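Side-chain contacts in Lmo0547 protein (Listeria monocytogenes, PDB 4R9N), which probably acts as a transcriptional regulator of the SorC/DeoR type, the crystallised part being a putative sugar-binding domain: residues S96-I99 with C100-K104; S130-K133 with Y134-E137. All coordinates share one frame; numbering follows the deposited sequence. Where two conformers were deposited one is given.

Interaction 1 (S96-I99 with C100-K104); sequences SNQI and CYDLK
Ile99 and Leu103, one turn apart on helix 96-107, meet through methyl groups: CG2 of Ile99 lies 4.2 Å from CD1 of Leu103, a loose apolar touch beside the backbone hydrogen bond from Leu103 N to Ile99 O (2.9 Å). The Ile99 side chain packs on Ile63, Arg64 and Ala67 of helix 61-69 and on Ile57. Cys100 joins the same buried side, its CB 3.5 Å from Ser96 O, the carbonyl that accepts from Cys100 N at 2.9 Å. This is an i to i+4 pattern, with one face of the helix laid on strands 54-57 and 79-82 of a parallel, Rossmann-like sheet, where Cys100 and Leu103 both reach Ile57 and Ile80. On the outer face Gln98 and Asp102 repeat the spacing in polar form. The Gln98 chain turns about its CB-CG bond (chi2 71°), bringing NE2 3.0 Å from Asp102 OD1. That hydrogen bond is bent, 140° at the hydrogen, and reaches OD1 from the syn side but out of the carboxylate plane; amide and carboxylate planes stand 53° apart. Asp102 OD2 forms a salt bridge with Arg64 of helix 61-69, which Gln98 also touches.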
ATOM      1  N   SER A  96       6.107  -5.948   6.132  1.00 23.80           N
ATOM      2  CA  SER A  96       5.208  -5.110   6.916  1.00 21.34           C
ATOM      3  C   SER A  96       5.623  -5.113   8.400  1.00 20.04           C
ATOM      4  O   SER A  96       5.688  -4.075   9.010  1.00 17.15           O
ATOM      5  CB  SER A  96       3.808  -5.653   6.800  1.00 23.00           C
ATOM      6  OG  SER A  96       2.835  -4.722   7.225  1.00 24.31           O
ATOM      7  N   ASN A  97       5.946  -6.275   8.956  1.00 22.60           N
ATOM      8  CA  ASN A  97       6.287  -6.337  10.387  1.00 23.65           C
ATOM      9  C   ASN A  97       7.466  -5.492  10.802  1.00 23.48           C
ATOM     10  O   ASN A  97       7.409  -4.825  11.838  1.00 23.77           O
ATOM     11  CB  ASN A  97       6.570  -7.778  10.851  1.00 27.21           C
ATOM     12  CG  ASN A  97       5.301  -8.605  10.976  1.00 26.28           C
ATOM     13  OD1 ASN A  97       4.326  -8.173  11.581  1.00 25.92           O
ATOM     14  ND2 ASN A  97       5.350  -9.843  10.497  1.00 27.20           N
ATOM     15  N   GLN A  98       8.541  -5.543  10.025  1.00 22.50           N
ATOM     16  CA  GLN A  98       9.731  -4.784  10.279  1.00 24.63           C
ATOM     17  C   GLN A  98       9.483  -3.282  10.038  1.00 21.86           C
ATOM     18  O   GLN A  98       9.977  -2.451  10.812  1.00 19.67           O
ATOM     19  CB  GLN A  98      10.864  -5.200   9.370  1.00 28.23           C
ATOM     20  CG  GLN A  98      12.167  -4.450   9.646  1.00 34.08           C
ATOM     21  CD  GLN A  98      12.831  -4.852  10.959  1.00 42.84           C
ATOM     22  OE1 GLN A  98      12.921  -6.045  11.291  1.00 43.43           O
ATOM     23  NE2 GLN A  98      13.294  -3.863  11.723  1.00 48.24           N
ATOM     24  N   ILE A  99       8.722  -2.941   8.978  1.00 18.30           N
ATOM     25  CA  ILE A  99       8.351  -1.551   8.753  1.00 18.56           C
ATOM     26  C   ILE A  99       7.556  -0.954   9.957  1.00 18.57           C
ATOM     27  O   ILE A  99       7.805   0.161  10.446  1.00 17.33           O
ATOM     28  CB  ILE A  99       7.586  -1.371   7.419  1.00 18.45           C
ATOM     29  CG1 ILE A  99       8.515  -1.658   6.220  1.00 19.82           C
ATOM     30  CG2 ILE A  99       7.036   0.032   7.304  1.00 21.33           C
ATOM     31  CD1 ILE A  99       7.748  -1.947   4.949  1.00 20.56           C
ATOM     32  N   CYS A 100       6.567  -1.727  10.403  1.00 18.47           N
ATOM     33  CA  CYS A 100       5.731  -1.328  11.524  0.70 17.29           C
ATOM     34  C   CYS A 100       6.564  -1.132  12.777  1.00 18.90           C
ATOM     35  O   CYS A 100       6.328  -0.173  13.541  1.00 19.12           O
ATOM     36  CB  CYS A 100       4.580  -2.313  11.808  0.70 17.03           C
ATOM     37  SG  CYS A 100       3.303  -2.249  10.562  0.70 14.61           S
ATOM     38  N   TYR A 101       7.486  -2.040  13.033  1.00 20.09           N
ATOM     39  CA  TYR A 101       8.352  -1.929  14.190  1.00 22.51           C
ATOM     40  C   TYR A 101       9.215  -0.650  14.093  1.00 21.40           C
ATOM     41  O   TYR A 101       9.347   0.093  15.065  1.00 20.33           O
ATOM     42  CB  TYR A 101       9.223  -3.156  14.331  1.00 24.23           C
ATOM     43  CG  TYR A 101      10.004  -3.124  15.635  1.00 30.27           C
ATOM     44  CD1 TYR A 101      11.331  -2.753  15.649  1.00 34.46           C
ATOM     45  CD2 TYR A 101       9.398  -3.448  16.827  1.00 35.23           C
ATOM     46  CE1 TYR A 101      12.042  -2.678  16.833  1.00 39.10           C
ATOM     47  CE2 TYR A 101      10.116  -3.411  18.022  1.00 39.41           C
ATOM     48  CZ  TYR A 101      11.434  -3.002  17.997  1.00 40.37           C
ATOM     49  OH  TYR A 101      12.206  -2.963  19.140  1.00 53.22           O
ATOM     50  N   ASP A 102       9.823  -0.408  12.933  1.00 21.23           N
ATOM     51  CA  ASP A 102      10.639   0.763  12.765  1.00 22.88           C
ATOM     52  C   ASP A 102       9.834   2.064  12.981  1.00 21.92           C
ATOM     53  O   ASP A 102      10.385   3.048  13.573  1.00 21.58           O
ATOM     54  CB  ASP A 102      11.330   0.787  11.412  1.00 25.65           C
ATOM     55  CG  ASP A 102      12.348  -0.327  11.234  1.00 28.66           C
ATOM     56  OD1 ASP A 102      12.853  -0.900  12.236  1.00 29.01           O
ATOM     57  OD2 ASP A 102      12.668  -0.629  10.056  1.00 26.54           O
ATOM     58  N   LEU A 103       8.600   2.138  12.457  1.00 19.60           N
ATOM     59  CA  LEU A 103       7.728   3.283  12.737  1.00 20.42           C
ATOM     60  C   LEU A 103       7.385   3.373  14.240  1.00 20.93           C
ATOM     61  O   LEU A 103       7.382   4.476  14.818  1.00 21.49           O
ATOM     62  CB  LEU A 103       6.426   3.227  11.916  1.00 19.13           C
ATOM     63  CG  LEU A 103       6.615   3.453  10.405  1.00 19.24           C
ATOM     64  CD1 LEU A 103       5.336   3.071   9.670  1.00 19.72           C
ATOM     65  CD2 LEU A 103       7.036   4.891  10.137  1.00 21.34           C
ATOM     66  N   LYS A 104       7.218   2.234  14.892  1.00 20.53           N
ATOM     67  CA  LYS A 104       6.870   2.223  16.321  1.00 22.69           C
ATOM     68  C   LYS A 104       8.014   2.810  17.136  1.00 24.08           C
ATOM     69  O   LYS A 104       7.797   3.528  18.139  1.00 23.43           O
ATOM     70  CB  LYS A 104       6.604   0.798  16.772  1.00 27.82           C
ATOM     71  CG  LYS A 104       6.407   0.594  18.271  1.00 34.71           C
ATOM     72  CD  LYS A 104       7.412  -0.376  18.879  1.00 41.87           C
ATOM     73  CE  LYS A 104       6.990  -0.922  20.247  1.00 49.40           C
ATOM     74  NZ  LYS A 104       5.876  -1.917  20.158  1.00 54.21           N
TER

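Interaction 2 (S130-K133 with Y134-E137); sequences SKNK and YISE
Asn132 reaches over the first turn of helix 133-143 to meet Ile135, and its side chain can be followed outward atom by atom. CB rests 3.9 Å from Ile135 CD1, an apolar touch at the base of the side chain. With chi1 at 158°, CG stands anti to the backbone nitrogen and the amide is carried over the start of the helix, CG coming 3.7 Å from Tyr134 N. At the tip the two branches differ. OD1 accepts from Ile135 N at 3.0 Å; the bond is nearly straight at its hydrogen (167°), although the donor is tilted from the carbonyl plane. This bond, from a residue just before the helix, makes Asn132 its N-cap. The same oxygen has CG1 of Ile135 at 3.5 Å, so the isoleucine meets it with both its backbone and its side chain. ND2 comes no closer than 4.1 Å to Tyr134 N. The backbone of the capping residue starts the regular pattern: Asn132 O accepts from Ser136 N at 2.9 Å, and Lys133 O then accepts from Glu137 N. Before the cap, Ser130 lies in the last turn of helix 123-131, and its O comes 3.9 Å from Ser136 CB, the two helices being joined by a short turn. Beyond the cap, the ring of Tyr134 meets that of Tyr115, while Ile135 touches Ala116. A neutral amide oxygen thus takes up a first-turn N-H that has no preceding helical carbonyl to bond, supplying an acceptor for that one N-H without adding a formal charge, while the isoleucine methyl against CB contributes an apolar contact beside the polar cap.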
ATOM      1  N   SER A 130      -4.893 -18.817   9.482  1.00 47.08           N
ATOM      2  CA  SER A 130      -5.925 -17.795   9.477  1.00 49.58           C
ATOM      3  C   SER A 130      -6.814 -17.885  10.725  1.00 52.65           C
ATOM      4  O   SER A 130      -7.256 -16.843  11.234  1.00 52.35           O
ATOM      5  CB  SER A 130      -6.765 -17.871   8.199  1.00 52.69           C
ATOM      6  OG  SER A 130      -6.022 -17.349   7.107  1.00 56.82           O
ATOM      7  N   LYS A 131      -7.052 -19.105  11.231  1.00 49.31           N
ATOM      8  CA  LYS A 131      -7.854 -19.297  12.444  1.00 51.70           C
ATOM      9  C   LYS A 131      -7.090 -19.351  13.801  1.00 49.32           C
ATOM     10  O   LYS A 131      -7.715 -19.416  14.848  1.00 51.89           O
ATOM     11  CB  LYS A 131      -8.743 -20.560  12.296  1.00 56.86           C
ATOM     12  CG  LYS A 131      -8.111 -21.849  12.814  1.00 61.39           C
ATOM     13  CD  LYS A 131      -8.991 -23.064  12.556  1.00 64.98           C
ATOM     14  CE  LYS A 131      -8.496 -24.294  13.320  1.00 65.23           C
ATOM     15  NZ  LYS A 131      -9.550 -25.352  13.465  1.00 65.46           N
ATOM     16  N   ASN A 132      -5.765 -19.351  13.834  1.00 45.77           N
ATOM     17  CA  ASN A 132      -5.099 -19.170  15.135  1.00 45.07           C
ATOM     18  C   ASN A 132      -5.534 -17.833  15.740  1.00 42.66           C
ATOM     19  O   ASN A 132      -5.671 -16.830  14.999  1.00 32.63           O
ATOM     20  CB  ASN A 132      -3.563 -19.162  14.984  1.00 49.84           C
ATOM     21  CG  ASN A 132      -2.853 -18.472  16.154  1.00 47.81           C
ATOM     22  OD1 ASN A 132      -2.543 -17.300  16.092  1.00 47.61           O
ATOM     23  ND2 ASN A 132      -2.639 -19.196  17.226  1.00 47.60           N
ATOM     24  N   LYS A 133      -5.697 -17.782  17.071  1.00 43.01           N
ATOM     25  CA  LYS A 133      -6.267 -16.566  17.696  1.00 43.79           C
ATOM     26  C   LYS A 133      -5.400 -15.301  17.705  1.00 38.94           C
ATOM     27  O   LYS A 133      -5.939 -14.219  17.620  1.00 33.31           O
ATOM     28  CB  LYS A 133      -6.797 -16.842  19.111  1.00 49.85           C
ATOM     29  CG  LYS A 133      -5.726 -16.923  20.181  1.00 55.28           C
ATOM     30  CD  LYS A 133      -6.126 -17.855  21.326  1.00 59.63           C
ATOM     31  CE  LYS A 133      -5.980 -19.323  20.927  1.00 61.49           C
ATOM     32  NZ  LYS A 133      -6.413 -20.249  22.022  1.00 63.78           N
ATOM     33  N   TYR A 134      -4.083 -15.365  17.842  1.00 39.73           N
ATOM     34  CA  TYR A 134      -3.379 -14.075  17.758  1.00 41.46           C
ATOM     35  C   TYR A 134      -3.319 -13.610  16.312  1.00 33.89           C
ATOM     36  O   TYR A 134      -3.443 -12.408  16.080  1.00 34.58           O
ATOM     37  CB  TYR A 134      -2.044 -13.988  18.530  1.00 49.01           C
ATOM     38  CG  TYR A 134      -1.372 -12.563  18.611  1.00 57.44           C
ATOM     39  CD1 TYR A 134      -1.686 -11.581  19.599  1.00 60.66           C
ATOM     40  CD2 TYR A 134      -0.382 -12.233  17.721  1.00 62.79           C
ATOM     41  CE1 TYR A 134      -1.018 -10.316  19.626  1.00 60.56           C
ATOM     42  CE2 TYR A 134       0.278 -10.992  17.734  1.00 60.39           C
ATOM     43  CZ  TYR A 134      -0.004 -10.027  18.669  1.00 58.82           C
ATOM     44  OH  TYR A 134       0.774  -8.839  18.529  1.00 44.23           O
ATOM     45  N   ILE A 135      -3.250 -14.512  15.333  1.00 28.30           N
ATOM     46  CA  ILE A 135      -3.313 -14.064  13.944  1.00 25.86           C
ATOM     47  C   ILE A 135      -4.670 -13.424  13.648  1.00 26.12           C
ATOM     48  O   ILE A 135      -4.770 -12.312  13.098  1.00 21.33           O
ATOM     49  CB  ILE A 135      -3.094 -15.231  13.010  1.00 27.26           C
ATOM     50  CG1 ILE A 135      -1.646 -15.675  13.172  1.00 30.48           C
ATOM     51  CG2 ILE A 135      -3.397 -14.841  11.598  1.00 26.47           C
ATOM     52  CD1 ILE A 135      -1.357 -17.000  12.550  1.00 33.89           C
ATOM     53  N   SER A 136      -5.738 -14.134  14.026  1.00 23.87           N
ATOM     54  CA  SER A 136      -7.072 -13.622  13.792  0.70 26.57           C
ATOM     55  C   SER A 136      -7.237 -12.243  14.467  1.00 24.36           C
ATOM     56  O   SER A 136      -7.834 -11.361  13.895  1.00 25.12           O
ATOM     57  CB  SER A 136      -8.157 -14.587  14.321  0.70 28.48           C
ATOM     58  OG  SER A 136      -9.436 -14.079  13.937  0.70 33.59           O
ATOM     59  N   GLU A 137      -6.734 -12.064  15.681  1.00 26.25           N
ATOM     60  CA  GLU A 137      -6.942 -10.774  16.320  0.60 26.88           C
ATOM     61  C   GLU A 137      -6.200  -9.639  15.643  1.00 26.00           C
ATOM     62  O   GLU A 137      -6.749  -8.528  15.535  1.00 22.71           O
ATOM     63  CB  GLU A 137      -6.622 -10.767  17.804  0.60 32.27           C
ATOM     64  CG  GLU A 137      -6.554  -9.349  18.429  0.60 36.71           C
ATOM     65  CD  GLU A 137      -7.811  -8.423  18.301  0.60 40.42           C
ATOM     66  OE1 GLU A 137      -8.709  -8.555  17.416  0.60 39.47           O
ATOM     67  OE2 GLU A 137      -7.885  -7.477  19.123  0.60 43.98           O
TER

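Overall arrangement
Both interactions are local, and neither touches the other: their centres lie about 20 Å apart and their nearest atoms about 8 Å. Interaction 1 is mostly buried, within a single helix (96-107) packed against the central parallel sheet, about 14 Å from the centre of the chain. Interaction 2 is a surface contact, about 22 Å out, spanning the turn between helices 123-131 and 133-143. The chemistry follows the location. In interaction 1, apolar side chains face the sheet and an amide-carboxylate pair lies on the more exposed side, its carboxylate also paired with Arg64 of helix 61-69. In interaction 2, the oxygen of a side-chain amide accepts from one backbone N-H at a helix start.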